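Local coordinates for putative phosphohistidine phosphatase, SixA (Nakamurella multipartita, PDB 4HBZ), which probably removes phosphate from phosphohistidine, as a putative SixA-type phosphatase of the histidine phosphatase superfamily, although its natural substrate is not established, at residues V23-A29 with F154-A160; G53-R57 with A80-S84; S69-T74 with V117-A121. The contacts are given in a common frame with arbitrary orientation. Where two conformers were deposited one is given. Residues are numbered along the deposited sequence.

Interaction 1: residues V23-A29 with F154-A160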
# COMPACT_ATOMS: atom_id res chain seq x y z
N VAL A 23 2.67 3.37 2.20
CA VAL A 23 3.15 2.23 1.43
C VAL A 23 1.92 1.42 1.03
O VAL A 23 1.14 0.99 1.91
CB VAL A 23 4.11 1.33 2.23
CG1 VAL A 23 4.61 0.21 1.32
CG2 VAL A 23 5.28 2.16 2.73
N LEU A 24 1.72 1.26 -0.27
CA LEU A 24 0.62 0.51 -0.82
C LEU A 24 1.15 -0.80 -1.39
O LEU A 24 1.88 -0.75 -2.37
CB LEU A 24 -0.12 1.30 -1.88
CG LEU A 24 -0.80 2.60 -1.50
CD1 LEU A 24 -1.41 3.27 -2.69
CD2 LEU A 24 -1.80 2.32 -0.37
N MSE A 25 0.81 -1.94 -0.80
CA MSE A 25 1.37 -3.23 -1.17
C MSE A 25 0.30 -4.14 -1.66
O MSE A 25 -0.73 -4.33 -1.00
CB MSE A 25 2.09 -3.83 0.05
CG MSE A 25 2.77 -5.13 -0.35
SE MSE A 25 3.98 -5.71 1.10
CE MSE A 25 4.83 -7.21 0.09
N ARG A 26 0.60 -4.81 -2.75
CA ARG A 26 -0.21 -5.96 -3.20
C ARG A 26 0.37 -7.23 -2.58
O ARG A 26 1.59 -7.44 -2.59
CB ARG A 26 -0.18 -6.06 -4.73
CG ARG A 26 -0.96 -7.25 -5.26
CD ARG A 26 -0.85 -7.34 -6.77
NE ARG A 26 -1.62 -8.46 -7.29
CZ ARG A 26 -1.67 -8.78 -8.58
NH1 ARG A 26 -1.04 -8.08 -9.48
NH2 ARG A 26 -2.46 -9.78 -8.97
N HIS A 27 -0.49 -8.07 -2.02
CA HIS A 27 -0.03 -9.32 -1.43
C HIS A 27 0.84 -10.10 -2.42
O HIS A 27 0.69 -10.01 -3.64
CB HIS A 27 -1.19 -10.21 -0.98
CG HIS A 27 -2.06 -10.68 -2.09
ND1 HIS A 27 -1.71 -11.72 -2.93
CD2 HIS A 27 -3.26 -10.22 -2.53
CE1 HIS A 27 -2.65 -11.86 -3.84
NE2 HIS A 27 -3.60 -10.97 -3.61
N ALA A 28 1.68 -10.94 -1.84
CA ALA A 28 2.56 -11.80 -2.64
C ALA A 28 1.81 -12.98 -3.22
O ALA A 28 0.63 -13.22 -2.94
CB ALA A 28 3.74 -12.21 -1.83
N ALA A 29 2.47 -13.70 -4.12
CA ALA A 29 1.84 -14.74 -4.93
C ALA A 29 1.22 -15.83 -4.07
O ALA A 29 1.84 -16.30 -3.09
CB ALA A 29 2.84 -15.32 -5.90
N PHE A 154 2.38 -4.05 -11.67
CA PHE A 154 2.12 -4.14 -10.24
C PHE A 154 1.78 -5.58 -9.89
O PHE A 154 0.69 -5.90 -9.38
CB PHE A 154 1.03 -3.10 -9.83
CG PHE A 154 1.22 -2.55 -8.43
CD1 PHE A 154 0.90 -3.29 -7.31
CD2 PHE A 154 1.76 -1.30 -8.24
CE1 PHE A 154 1.09 -2.81 -6.04
CE2 PHE A 154 1.93 -0.82 -6.97
CZ PHE A 154 1.59 -1.57 -5.86
N ALA A 155 2.77 -6.46 -10.09
CA ALA A 155 2.59 -7.89 -9.82
C ALA A 155 2.46 -8.17 -8.34
O ALA A 155 2.82 -7.35 -7.52
CB ALA A 155 3.82 -8.62 -10.33
N ALA A 156 1.98 -9.34 -7.99
CA ALA A 156 1.86 -9.76 -6.62
C ALA A 156 3.19 -9.56 -5.88
O ALA A 156 4.24 -10.04 -6.31
CB ALA A 156 1.46 -11.23 -6.56
N GLY A 157 3.13 -8.86 -4.75
CA GLY A 157 4.30 -8.56 -3.94
C GLY A 157 4.87 -7.17 -4.13
O GLY A 157 5.72 -6.72 -3.35
N THR A 158 4.40 -6.46 -5.17
CA THR A 158 4.86 -5.09 -5.42
C THR A 158 4.37 -4.13 -4.39
O THR A 158 3.29 -4.28 -3.85
CB THR A 158 4.36 -4.62 -6.81
OG1 THR A 158 4.83 -5.53 -7.81
CG2 THR A 158 4.82 -3.23 -7.21
N PHE A 159 5.17 -3.13 -4.07
CA PHE A 159 4.65 -2.01 -3.30
C PHE A 159 5.12 -0.70 -3.86
O PHE A 159 6.14 -0.58 -4.49
CB PHE A 159 5.01 -2.13 -1.81
CG PHE A 159 6.48 -2.12 -1.49
CD1 PHE A 159 7.19 -0.94 -1.31
CD2 PHE A 159 7.16 -3.35 -1.40
CE1 PHE A 159 8.54 -0.96 -1.01
CE2 PHE A 159 8.50 -3.36 -1.12
CZ PHE A 159 9.17 -2.19 -0.90
N ALA A 160 4.28 0.31 -3.64
CA ALA A 160 4.55 1.72 -3.98
C ALA A 160 4.70 2.54 -2.72
O ALA A 160 3.98 2.29 -1.72
CB ALA A 160 3.41 2.30 -4.81
O HOH W 1 4.96 -12.56 -5.03
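Strand 20-26 runs antiparallel to strand 159-164 here and then passes into Arg26-His27-Ala28, the position of the RHG motif of histidine phosphatases, while the partner segment forms a type II turn from Ala155 to Thr158. Val23 begins the pairing: its CA makes a C-H...O contact with Ala160 O (3.3 Å), and its CG1 lies 3.9 Å from Phe159 CD1. Leu24 and Ala160 form a hydrogen-bonded pair, with Leu24 N to Ala160 O and Ala160 N to Leu24 O both 2.9 Å; their side chains share the sheet face where Leu24 meets helix 123-138. On the other face, the non-hydrogen-bonded pair of Met25 (selenomethionine) and Phe159 packs CB to CB at 3.9 Å, covered by helix 43-59, with Thr77 of helix 72-81 also against Met25. Arg26 fastens the turn: its N donates to Thr158 O (3.0 Å), its O weakly accepts from Gly157 N (3.0 Å), and its extended side chain brings NH1 to Phe154 O (2.8 Å). Gly157, with phi near 100°, suits the third position of the turn. His27 points its CB away; ND1 donates to Ala28 O (2.8 Å), which holds the ring and directs NE2 away from that carbonyl, toward Arg73, consistent with the phosphoacceptor role of this histidine in relatives. Finally, one water joins the loops, accepting from Ala29 N (2.9 Å) and donating to Ala156 O (2.9 Å).

Interaction 2: residues G53-R57 with A80-S84; sequences GQWLR and ATGIS
In the alpha/beta fold of histidine phosphatases, helices 43-59 and 72-81 lie on the same face of the sheet, and the C-terminal end of helix 72-81 packs on a glycine of helix 43-59. Residues 53-57 are regular helix, with Arg57 N bonded to Gly53 O (2.9 Å). Ala80 and Thr81 keep helical angles; Gly82, with phi 73° and psi 8°, turns the chain away, as glycines of positive phi often do at helix C-termini, and Ile83 is extended. The backbones come closest at Gly53 and Thr81, whose CA atoms are 3.6 Å apart. A CB on Gly53 would clash with Thr81 O; instead Gly53 CA makes a C-H...O contact with that oxygen (3.4 Å). Leu56 (m, t) and Ile83 (m, t) touch through their CD1 atoms at 3.9 Å. Thr81 (p) forms an ST turn, its OG1 accepting from Ile83 N (3.2 Å) and also hydrogen-bonding Leu78 O. Arg57, with chi1 m, chi2 t, chi3 m and chi4 99°, folds its aliphatic part along Ile83, CG to CG1 4.0 Å, so that its guanidinium edge meets the Thr81 carbonyl: Thr81 O accepts from Arg57 NE (2.9 Å) and NH1 (3.2 Å). A water then accepts from Arg57 NH1 (2.9 Å) and donates to Ala80 O (2.8 Å).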
# COMPACT_ATOMS: atom_id res chain seq x y z
N GLY A 53 9.68 -7.04 3.00
CA GLY A 53 9.85 -6.61 4.40
C GLY A 53 11.24 -6.13 4.76
O GLY A 53 11.46 -5.16 5.49
N GLN A 54 12.23 -6.88 4.29
CA GLN A 54 13.62 -6.53 4.52
C GLN A 54 13.96 -5.17 3.93
O GLN A 54 14.67 -4.37 4.53
CB GLN A 54 14.53 -7.65 4.00
CG GLN A 54 14.44 -8.88 4.92
CD GLN A 54 15.08 -10.13 4.35
OE1 GLN A 54 15.58 -10.10 3.23
NE2 GLN A 54 15.05 -11.21 5.09
N TRP A 55 13.46 -4.90 2.73
CA TRP A 55 13.66 -3.62 2.07
C TRP A 55 13.00 -2.52 2.85
O TRP A 55 13.64 -1.53 3.17
CB TRP A 55 13.15 -3.65 0.62
CG TRP A 55 13.62 -2.41 -0.14
CD1 TRP A 55 14.66 -2.35 -0.94
CD2 TRP A 55 13.01 -1.12 -0.14
NE1 TRP A 55 14.81 -1.09 -1.43
CE2 TRP A 55 13.79 -0.32 -0.97
CE3 TRP A 55 11.91 -0.58 0.48
CZ2 TRP A 55 13.48 1.05 -1.17
CZ3 TRP A 55 11.61 0.77 0.27
CH2 TRP A 55 12.41 1.54 -0.54
N LEU A 56 11.74 -2.70 3.20
CA LEU A 56 10.98 -1.68 3.96
C LEU A 56 11.66 -1.36 5.28
O LEU A 56 11.82 -0.19 5.60
CB LEU A 56 9.55 -2.16 4.22
CG LEU A 56 8.65 -2.18 2.98
CD1 LEU A 56 7.39 -3.00 3.24
CD2 LEU A 56 8.33 -0.78 2.49
N ARG A 57 12.07 -2.39 6.02
CA ARG A 57 12.70 -2.15 7.32
C ARG A 57 14.11 -1.56 7.21
O ARG A 57 14.62 -0.97 8.16
CB ARG A 57 12.70 -3.42 8.16
CG ARG A 57 11.30 -3.82 8.59
CD ARG A 57 11.26 -5.05 9.45
NE ARG A 57 11.43 -6.30 8.71
CZ ARG A 57 12.54 -7.01 8.59
NH1 ARG A 57 12.49 -8.15 7.90
NH2 ARG A 57 13.66 -6.65 9.19
N ALA A 80 5.19 -12.23 6.85
CA ALA A 80 6.52 -12.49 6.24
C ALA A 80 7.41 -11.25 6.21
O ALA A 80 8.64 -11.37 6.13
CB ALA A 80 6.38 -13.09 4.85
N THR A 81 6.82 -10.06 6.22
CA THR A 81 7.60 -8.83 6.20
C THR A 81 8.36 -8.62 7.47
O THR A 81 9.32 -7.83 7.49
CB THR A 81 6.75 -7.54 5.98
OG1 THR A 81 5.93 -7.32 7.12
CG2 THR A 81 5.97 -7.53 4.74
N GLY A 82 7.93 -9.23 8.56
CA GLY A 82 8.58 -9.01 9.83
C GLY A 82 8.33 -7.67 10.50
O GLY A 82 9.01 -7.34 11.49
N ILE A 83 7.41 -6.88 9.93
CA ILE A 83 7.00 -5.61 10.49
C ILE A 83 6.10 -5.81 11.69
O ILE A 83 5.06 -6.49 11.59
CB ILE A 83 6.34 -4.80 9.38
CG1 ILE A 83 7.40 -4.41 8.31
CG2 ILE A 83 5.69 -3.50 9.91
CD1 ILE A 83 6.84 -3.89 7.01
N SER A 84 6.52 -5.23 12.82
CA SER A 84 5.77 -5.23 14.06
C SER A 84 5.22 -3.82 14.16
O SER A 84 5.96 -2.83 14.27
CB SER A 84 6.71 -5.58 15.23
OG SER A 84 6.02 -5.58 16.47
O HOH W 2 11.03 -9.89 6.04

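Interaction 3: residues S69-T74 with V117-A121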
# COMPACT_ATOMS: atom_id res chain seq x y z
N SER A 69 -6.02 -6.43 4.51
CA SER A 69 -7.11 -7.35 4.17
C SER A 69 -7.10 -8.59 5.06
O SER A 69 -6.05 -9.11 5.43
CB SER A 69 -6.97 -7.78 2.71
OG SER A 69 -7.86 -8.80 2.39
N THR A 70 -8.28 -9.09 5.37
CA THR A 70 -8.45 -10.26 6.22
C THR A 70 -8.10 -11.58 5.52
O THR A 70 -7.99 -12.61 6.16
CB THR A 70 -9.87 -10.34 6.75
OG1 THR A 70 -10.77 -10.21 5.63
CG2 THR A 70 -10.11 -9.22 7.80
N ALA A 71 -7.88 -11.55 4.20
CA ALA A 71 -7.56 -12.78 3.47
C ALA A 71 -6.27 -13.40 4.06
O ALA A 71 -5.34 -12.67 4.48
CB ALA A 71 -7.37 -12.53 2.00
N ALA A 72 -6.18 -14.71 4.01
CA ALA A 72 -4.94 -15.41 4.46
C ALA A 72 -3.70 -14.84 3.73
O ALA A 72 -2.67 -14.62 4.33
CB ALA A 72 -5.04 -16.90 4.27
N ARG A 73 -3.80 -14.60 2.44
CA ARG A 73 -2.63 -14.23 1.67
C ARG A 73 -2.08 -12.87 1.99
O ARG A 73 -0.87 -12.64 1.93
CB ARG A 73 -2.89 -14.39 0.16
CG ARG A 73 -4.03 -13.54 -0.42
CD ARG A 73 -4.39 -14.08 -1.81
NE ARG A 73 -5.51 -13.43 -2.48
CZ ARG A 73 -6.79 -13.83 -2.38
NH1 ARG A 73 -7.19 -14.74 -1.48
NH2 ARG A 73 -7.70 -13.30 -3.18
N THR A 74 -2.96 -11.93 2.33
CA THR A 74 -2.56 -10.62 2.79
C THR A 74 -2.01 -10.68 4.24
O THR A 74 -0.98 -10.12 4.55
CB THR A 74 -3.74 -9.62 2.66
OG1 THR A 74 -4.94 -10.28 3.07
CG2 THR A 74 -3.92 -9.20 1.19
N VAL A 117 -0.40 -0.39 3.77
CA VAL A 117 -1.65 -1.02 3.36
C VAL A 117 -1.32 -2.31 2.63
O VAL A 117 -0.54 -2.26 1.70
CB VAL A 117 -2.48 -0.11 2.44
CG1 VAL A 117 -3.78 -0.76 1.97
CG2 VAL A 117 -2.76 1.24 3.11
N VAL A 118 -1.87 -3.45 3.04
CA VAL A 118 -1.65 -4.72 2.36
C VAL A 118 -2.99 -5.20 1.83
O VAL A 118 -3.92 -5.52 2.57
CB VAL A 118 -1.02 -5.76 3.32
CG1 VAL A 118 -0.66 -7.01 2.53
CG2 VAL A 118 0.25 -5.19 4.02
N GLY A 119 -3.10 -5.15 0.52
CA GLY A 119 -4.35 -5.52 -0.12
C GLY A 119 -4.19 -6.22 -1.44
O GLY A 119 -3.23 -6.94 -1.69
N HIS A 120 -5.19 -6.01 -2.32
CA HIS A 120 -5.33 -6.76 -3.55
C HIS A 120 -5.34 -5.84 -4.77
O HIS A 120 -5.83 -4.70 -4.69
CB HIS A 120 -6.70 -7.50 -3.55
CG HIS A 120 -6.93 -8.37 -2.36
ND1 HIS A 120 -6.62 -9.72 -2.38
CD2 HIS A 120 -7.32 -8.09 -1.09
CE1 HIS A 120 -6.85 -10.23 -1.17
NE2 HIS A 120 -7.29 -9.27 -0.38
N ALA A 121 -4.85 -6.32 -5.89
CA ALA A 121 -5.11 -5.72 -7.16
C ALA A 121 -6.51 -6.06 -7.63
O ALA A 121 -7.01 -7.09 -7.27
CB ALA A 121 -4.11 -6.16 -8.19
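Ser69 and Val118 come from parallel neighbouring strands, 65-69 and 114-119, and are tied by one backbone hydrogen bond, Ser69 N to Val118 O at 3.0 Å. Ser69 CA lies 5.4 Å from Gly119 CA. Beyond this point the first segment bends through Thr70 to Ala71, the N-cap residue of helix 72-81, while the second passes Gly119 to His120. The bend is an ST turn: Ser69 OG accepts from Ala71 N (3.3 Å). The same OG hydrogen-bonds His120 NE2 (2.9 Å), fixing an imidazole that its m rotamer swings back to the helix start. Around that ring, Thr74 CG2 makes a CH-pi contact over the face, 4.1 Å from the centroid, whereas Ala71 CB (4.0 Å from His120 CE1) lies at the edge. Arg73 turns one guanidinium face to the edge of the ring, with NE 3.7 Å from His120 CE1, and its NH2 forms a salt bridge with Asp36. Thr74 CB packs 4.0 Å from Val118 CG1. His120 also meets the rings of His27 and Tyr94. His27 and His120, just past the ends of strands 20-26 and 114-119, together with Arg73 from the first turn of helix 72-81, are characteristic of the phosphate pocket of histidine phosphatases, and probably act there as in relatives. Strand 114-119 lies between strands 65-69 and 20-26 in the sheet, and helix 72-81 packs against its Val118 side.

The three contacts sit on or beside one mixed sheet with helices packed on it. Interactions 1 and 3 have centres 10 Å apart and meet directly, because strands 20-26 and 114-119 are neighbours; Val23 O and Met25 N probably bond Val117, and His27 approaches Arg73 and His120, so together they assemble the probable catalytic pocket. Interaction 2, centred 13 Å from interaction 1 and 15 Å from interaction 3, lies away from that pocket, yet Trp55 and Leu56 pack on Phe159, and helix 72-81 runs from interaction 3 to it. Along the chain, interactions 2 and 3 cross, both nested inside the loop closed by interaction 1.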